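Local coordinates for methyltransferase-like protein (Saccharopolyspora spinosa, PDB 4PNE) that catalyses a [4+2] cycloaddition in spinosyn biosynthesis, on a methyltransferase-like fold that holds S-adenosyl-L-homocysteine, at residues Trp65-Asp68 and Gly69-Ser72; Glu284-Ala287 and His288-Tyr292. One frame throughout, in Å; residues are numbered along the deposited sequence.

Contact 1. Residues Trp65-Asp68 and Gly69-Ser72; sequences WEND and GRAS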
ATOM      1  N   TRP A  65      -1.922 -11.522  10.900  1.00 12.13           N
ATOM      2  CA  TRP A  65      -1.703 -12.292  12.104  1.00 13.57           C
ATOM      3  C   TRP A  65      -1.822 -13.787  11.847  1.00 13.67           C
ATOM      4  O   TRP A  65      -2.619 -14.236  11.035  1.00 15.41           O
ATOM      5  CB  TRP A  65      -2.709 -11.894  13.179  1.00 10.83           C
ATOM      6  CG  TRP A  65      -2.419 -10.640  13.903  1.00 13.94           C
ATOM      7  CD1 TRP A  65      -1.810 -10.533  15.108  1.00 13.35           C
ATOM      8  CD2 TRP A  65      -2.773  -9.303  13.504  1.00 10.54           C
ATOM      9  NE1 TRP A  65      -1.754  -9.218  15.498  1.00 13.07           N
ATOM     10  CE2 TRP A  65      -2.350  -8.438  14.537  1.00 11.96           C
ATOM     11  CE3 TRP A  65      -3.419  -8.755  12.393  1.00 12.33           C
ATOM     12  CZ2 TRP A  65      -2.520  -7.062  14.474  1.00 13.70           C
ATOM     13  CZ3 TRP A  65      -3.592  -7.378  12.331  1.00 13.92           C
ATOM     14  CH2 TRP A  65      -3.178  -6.549  13.384  1.00 11.27           C
ATOM     15  N   GLU A  66      -1.035 -14.548  12.598  1.00 15.37           N
ATOM     16  CA  GLU A  66      -1.079 -16.010  12.572  1.00 16.80           C
ATOM     17  C   GLU A  66      -2.014 -16.630  13.608  1.00 14.15           C
ATOM     18  O   GLU A  66      -2.390 -17.798  13.506  1.00 19.98           O
ATOM     19  CB  GLU A  66       0.319 -16.561  12.780  1.00 20.83           C
ATOM     20  CG  GLU A  66       1.335 -16.033  11.787  1.00 21.77           C
ATOM     21  CD  GLU A  66       1.143 -16.606  10.399  1.00 26.96           C
ATOM     22  OE1 GLU A  66       0.235 -17.446  10.207  1.00 36.44           O
ATOM     23  OE2 GLU A  66       1.903 -16.209   9.483  1.00 36.92           O
ATOM     24  N   ASN A  67      -2.415 -15.843  14.589  1.00 14.66           N
ATOM     25  CA  ASN A  67      -3.296 -16.294  15.656  1.00 17.10           C
ATOM     26  C   ASN A  67      -4.318 -15.216  15.976  1.00 20.01           C
ATOM     27  O   ASN A  67      -4.649 -14.409  15.111  1.00 21.60           O
ATOM     28  CB  ASN A  67      -2.475 -16.659  16.888  1.00 18.54           C
ATOM     29  CG  ASN A  67      -1.660 -15.490  17.407  1.00 20.67           C
ATOM     30  OD1 ASN A  67      -1.869 -14.346  16.996  1.00 20.16           O
ATOM     31  ND2 ASN A  67      -0.748 -15.769  18.335  1.00 21.03           N
ATOM     32  N   ASP A  68      -4.809 -15.170  17.216  1.00 19.02           N
ATOM     33  CA  ASP A  68      -5.934 -14.302  17.542  1.00 18.41           C
ATOM     34  C   ASP A  68      -5.501 -12.894  17.929  1.00 17.23           C
ATOM     35  O   ASP A  68      -5.867 -12.424  19.002  1.00 22.35           O
ATOM     36  CB  ASP A  68      -6.786 -14.919  18.671  1.00 22.51           C
ATOM     37  CG  ASP A  68      -5.977 -15.236  19.926  1.00 29.96           C
ATOM     38  OD1 ASP A  68      -4.740 -15.435  19.826  1.00 30.99           O
ATOM     39  OD2 ASP A  68      -6.598 -15.328  21.014  1.00 37.94           O
ATOM     40  N   GLY A  69      -4.701 -12.257  17.067  1.00 15.15           N
ATOM     41  CA  GLY A  69      -4.401 -10.836  17.196  1.00 18.12           C
ATOM     42  C   GLY A  69      -3.354 -10.442  18.211  1.00 17.03           C
ATOM     43  O   GLY A  69      -3.317  -9.283  18.632  1.00 17.29           O
ATOM     44  N   ARG A  70      -2.513 -11.384  18.637  1.00 18.46           N
ATOM     45  CA  ARG A  70      -1.603 -11.146  19.763  1.00 18.75           C
ATOM     46  C   ARG A  70      -0.510 -10.096  19.449  1.00 16.34           C
ATOM     47  O   ARG A  70      -0.276  -9.167  20.234  1.00 19.98           O
ATOM     48  CB  ARG A  70      -0.958 -12.470  20.193  1.00 25.81           C
ATOM     49  CG  ARG A  70      -1.985 -13.554  20.572  1.00 36.81           C
ATOM     50  CD  ARG A  70      -2.718 -13.286  21.882  1.00 47.90           C
ATOM     51  NE  ARG A  70      -1.848 -13.381  23.054  1.00 64.21           N
ATOM     52  CZ  ARG A  70      -1.616 -14.506  23.730  1.00 63.06           C
ATOM     53  NH1 ARG A  70      -2.204 -15.649  23.378  1.00 45.69           N
ATOM     54  NH2 ARG A  70      -0.806 -14.487  24.781  1.00 70.58           N
ATOM     55  N   ALA A  71       0.145 -10.244  18.299  1.00 13.88           N
ATOM     56  CA  ALA A  71       1.213  -9.317  17.898  1.00 16.90           C
ATOM     57  C   ALA A  71       0.702  -7.895  17.764  1.00 13.15           C
ATOM     58  O   ALA A  71      -0.458  -7.684  17.467  1.00 14.12           O
ATOM     59  CB  ALA A  71       1.825  -9.765  16.592  1.00 17.31           C
ATOM     60  N   SER A  72       1.584  -6.921  17.973  1.00 15.99           N
ATOM     61  CA  SER A  72       1.265  -5.530  17.683  1.00 15.43           C
ATOM     62  C   SER A  72       0.943  -5.338  16.219  1.00 13.65           C
ATOM     63  O   SER A  72       1.454  -6.109  15.369  1.00 13.05           O
ATOM     64  CB  SER A  72       2.440  -4.635  18.035  1.00 15.05           C
ATOM     65  OG  SER A  72       3.533  -4.850  17.152  1.00 15.69           O
TER
HETATM   66  O   HOH W   1       0.238 -12.754  16.791  1.00 19.21           O

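Contact 2. Residues Glu284-Ala287 and His288-Tyr292; sequences EKYA and HDMGY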
ATOM      1  N   GLU A 284     -16.439   0.157  13.884  1.00 15.81           N
ATOM      2  CA  GLU A 284     -17.484  -0.823  14.163  1.00 15.86           C
ATOM      3  C   GLU A 284     -18.666  -0.691  13.226  1.00 15.70           C
ATOM      4  O   GLU A 284     -19.411  -1.665  13.037  1.00 22.23           O
ATOM      5  CB  GLU A 284     -17.959  -0.720  15.624  1.00 16.71           C
ATOM      6  CG  GLU A 284     -16.973  -1.360  16.607  1.00 18.78           C
ATOM      7  CD  GLU A 284     -17.535  -1.523  17.999  1.00 33.29           C
ATOM      8  OE1 GLU A 284     -18.482  -0.783  18.353  1.00 36.21           O
ATOM      9  OE2 GLU A 284     -17.001  -2.374  18.746  1.00 33.19           O
ATOM     10  N   LYS A 285     -18.871   0.477  12.631  1.00 17.14           N
ATOM     11  CA  LYS A 285     -19.996   0.627  11.701  1.00 19.22           C
ATOM     12  C   LYS A 285     -19.787  -0.071  10.358  1.00 23.27           C
ATOM     13  O   LYS A 285     -20.754  -0.339   9.670  1.00 23.60           O
ATOM     14  CB  LYS A 285     -20.285   2.102  11.431  1.00 27.25           C
ATOM     15  CG  LYS A 285     -20.569   2.933  12.663  1.00 25.25           C
ATOM     16  CD  LYS A 285     -21.892   2.574  13.311  1.00 28.76           C
ATOM     17  CE  LYS A 285     -22.150   3.467  14.525  1.00 28.25           C
ATOM     18  NZ  LYS A 285     -23.525   3.344  15.065  1.00 41.76           N
ATOM     19  N   TYR A 286     -18.551  -0.407   9.989  1.00 18.41           N
ATOM     20  CA  TYR A 286     -18.327  -0.936   8.642  1.00 17.08           C
ATOM     21  C   TYR A 286     -17.260  -1.995   8.489  1.00 17.47           C
ATOM     22  O   TYR A 286     -17.267  -2.692   7.478  1.00 19.93           O
ATOM     23  CB  TYR A 286     -17.981   0.213   7.683  1.00 19.54           C
ATOM     24  CG  TYR A 286     -16.763   0.997   8.117  1.00 16.15           C
ATOM     25  CD1 TYR A 286     -16.890   2.053   8.989  1.00 15.73           C
ATOM     26  CD2 TYR A 286     -15.489   0.660   7.683  1.00 18.78           C
ATOM     27  CE1 TYR A 286     -15.772   2.769   9.433  1.00 15.09           C
ATOM     28  CE2 TYR A 286     -14.376   1.359   8.112  1.00 15.31           C
ATOM     29  CZ  TYR A 286     -14.515   2.413   8.990  1.00 15.93           C
ATOM     30  OH  TYR A 286     -13.393   3.120   9.419  1.00 16.84           O
ATOM     31  N   ALA A 287     -16.318  -2.102   9.421  1.00 18.26           N
ATOM     32  CA  ALA A 287     -15.126  -2.912   9.185  1.00 19.01           C
ATOM     33  C   ALA A 287     -15.456  -4.406   9.019  1.00 18.97           C
ATOM     34  O   ALA A 287     -14.697  -5.170   8.395  1.00 17.70           O
ATOM     35  CB  ALA A 287     -14.147  -2.728  10.304  1.00 20.52           C
ATOM     36  N   HIS A 288     -16.580  -4.833   9.589  1.00 15.67           N
ATOM     37  CA  HIS A 288     -16.946  -6.235   9.489  1.00 20.46           C
ATOM     38  C   HIS A 288     -17.205  -6.675   8.018  1.00 19.03           C
ATOM     39  O   HIS A 288     -17.182  -7.866   7.707  1.00 21.57           O
ATOM     40  CB  HIS A 288     -18.171  -6.535  10.344  1.00 28.20           C
ATOM     41  CG  HIS A 288     -18.697  -7.911  10.128  1.00 36.30           C
ATOM     42  ND1 HIS A 288     -17.947  -9.026  10.422  1.00 42.32           N
ATOM     43  CD2 HIS A 288     -19.852  -8.360   9.587  1.00 40.41           C
ATOM     44  CE1 HIS A 288     -18.628 -10.107  10.097  1.00 37.33           C
ATOM     45  NE2 HIS A 288     -19.792  -9.732   9.595  1.00 40.57           N
ATOM     46  N   ASP A 289     -17.490  -5.706   7.146  1.00 17.67           N
ATOM     47  CA  ASP A 289     -17.728  -5.924   5.731  1.00 16.64           C
ATOM     48  C   ASP A 289     -16.446  -5.892   4.908  1.00 13.02           C
ATOM     49  O   ASP A 289     -16.447  -6.303   3.746  1.00 13.77           O
ATOM     50  CB  ASP A 289     -18.692  -4.867   5.184  1.00 16.05           C
ATOM     51  CG  ASP A 289     -20.080  -4.963   5.815  1.00 26.86           C
ATOM     52  OD1 ASP A 289     -20.576  -6.101   5.978  1.00 31.06           O
ATOM     53  OD2 ASP A 289     -20.642  -3.907   6.169  1.00 33.19           O
ATOM     54  N   MET A 290     -15.361  -5.414   5.522  1.00 13.36           N
ATOM     55  CA  MET A 290     -14.060  -5.386   4.875  1.00 15.73           C
ATOM     56  C   MET A 290     -13.376  -6.718   4.897  1.00 14.84           C
ATOM     57  O   MET A 290     -13.520  -7.480   5.835  1.00 14.69           O
ATOM     58  CB  MET A 290     -13.155  -4.375   5.557  1.00 13.43           C
ATOM     59  CG  MET A 290     -13.611  -2.963   5.331  1.00 16.04           C
ATOM     60  SD  MET A 290     -12.686  -1.806   6.353  1.00 15.92           S
ATOM     61  CE  MET A 290     -12.587  -0.428   5.222  1.00 16.87           C
ATOM     62  N   GLY A 291     -12.564  -6.966   3.879  1.00 12.74           N
ATOM     63  CA  GLY A 291     -11.659  -8.106   3.893  1.00 12.83           C
ATOM     64  C   GLY A 291     -10.341  -7.656   3.316  1.00 12.86           C
ATOM     65  O   GLY A 291     -10.063  -6.451   3.228  1.00 11.88           O
ATOM     66  N   TYR A 292      -9.527  -8.619   2.912  1.00 10.92           N
ATOM     67  CA  TYR A 292      -8.173  -8.291   2.457  1.00 11.61           C
ATOM     68  C   TYR A 292      -7.679  -9.305   1.433  1.00 10.62           C
ATOM     69  O   TYR A 292      -7.931 -10.502   1.556  1.00 12.05           O
ATOM     70  CB  TYR A 292      -7.226  -8.238   3.652  1.00 12.26           C
ATOM     71  CG  TYR A 292      -6.029  -7.358   3.424  1.00 11.96           C
ATOM     72  CD1 TYR A 292      -6.110  -5.996   3.640  1.00 12.59           C
ATOM     73  CD2 TYR A 292      -4.823  -7.874   2.951  1.00 13.52           C
ATOM     74  CE1 TYR A 292      -5.034  -5.172   3.424  1.00 11.76           C
ATOM     75  CE2 TYR A 292      -3.739  -7.058   2.726  1.00 11.97           C
ATOM     76  CZ  TYR A 292      -3.840  -5.706   2.962  1.00 11.15           C
ATOM     77  OH  TYR A 292      -2.762  -4.878   2.737  1.00 10.85           O
TER
HETATM   78  O   HOH W   2     -12.732  -7.177   8.656  1.00 22.23           O

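Contact 1. Residues Trp65-Asp68 and Gly69-Ser72
Asn67 OD1 takes two donors, one strong and one weak. Water 1 donates a hydrogen bond to Asn67 OD1 at 2.6 Å. The backbone amide Arg70 N points nearly straight at Asn67 OD1, but the bond is weak at 3.4 Å. The same water accepts from Ala71 N at 2.9 Å, so the side-chain oxygen serves two successive amides. Asn67 holds CG between its backbone N and carbonyl carbon (chi1 59°), which turns the amide over the bend. Trp65 NE1 donates to Ala71 O at 2.8 Å with an N-H...O angle of 157°. Ala71 O lies close to the ring plane. Gly69 CA lies over one face of the Trp65 indole in a CH-pi contact, 3.7 Å from the centroid of its five-membered ring. A weak bond from Gly69 N to Asn67 O closes an inverse gamma turn centred on Asp68. Arg70 CG packs against Asp68 OD1 at 3.4 Å. The charged ends form no salt bridge: Asp68 OD1 is 4.4 Å from Arg70 NH1. The bend lies in the loop between helices 36-54 and 73-88. The Trp65 side chain is about 9 Å from that of His61, which binds S-adenosyl-L-homocysteine. Tyr249 meets the indole edge-to-face, and Gln253 NE2 bonds to Gly69 O. Ser72 then N-caps helix 73-88. The indole thus has its N-H satisfied while it is buried, and its bond and face contact join the two arms of the bend just before that helix. The Asp68-Arg70 attraction is probably modest at this exposed surface.

Contact 2. Residues Glu284-Ala287 and His288-Tyr292
The Tyr286 ring meets Met290 at its edge, near the ring plane. Within these two segments neither face of the ring is used. The thioether end of Met290 runs past the CD2-CE2 side, with Tyr286 CE2 and Met290 CE 3.8 Å apart. Met290 SD is 5.1 Å from the centroid of the Tyr286 ring and 81° off its normal, so this is a Met-aromatic contact of the edge type. Tyr286 has CG between its backbone N and carbonyl carbon (chi1 58°), and this brings the ring round to the methionine although its CB starts out away from it. Met290 SD also lies 3.9 Å from Ala287 CA. Pro215 and Thr216 touch the tyrosine from a neighbouring loop, and Tyr286 OH bonds to Ala279 O in helix 271-281. Two backbone bonds close the turn. Asp289 N donates to Tyr286 O at 3.0 Å. Met290 N donates to Ala287 O, also at 3.0 Å. Both reach back three residues, as in a 3-10 turn. Ala287 O is gripped a second time by water 2 at 2.8 Å. That water also donates to Met290 O at 2.9 Å, bridging the turn to the start of the strand. From here strand 290-298 pairs with strand 191-200, through Gly291 and Val199. The carbonyls of the turn are thus satisfied by amides and water, while the side-chain contact is apolar. Sulfur and methyl bring dispersion to the ring edge, and the tyrosine hydroxyl keeps its polar partner on the preceding helix.

Both contacts are local bends that lead the chain into a regular element. Contact 1 leads into helix 73-88, and contact 2 leads from helix 271-281 into strand 290-298 of the mixed sheet. They share no element and do not touch; their centres are about 18 Å apart. Contact 1 is partly buried, since its tryptophan and glycine are covered while the charged side chains stay outside. Contact 2 is more of a surface contact, although its tyrosine is buried. Each has an aromatic ring, but contact 1 uses its ring as a donor and a face, whereas contact 2 uses a ring edge beside sulfur. One water bridges each bend.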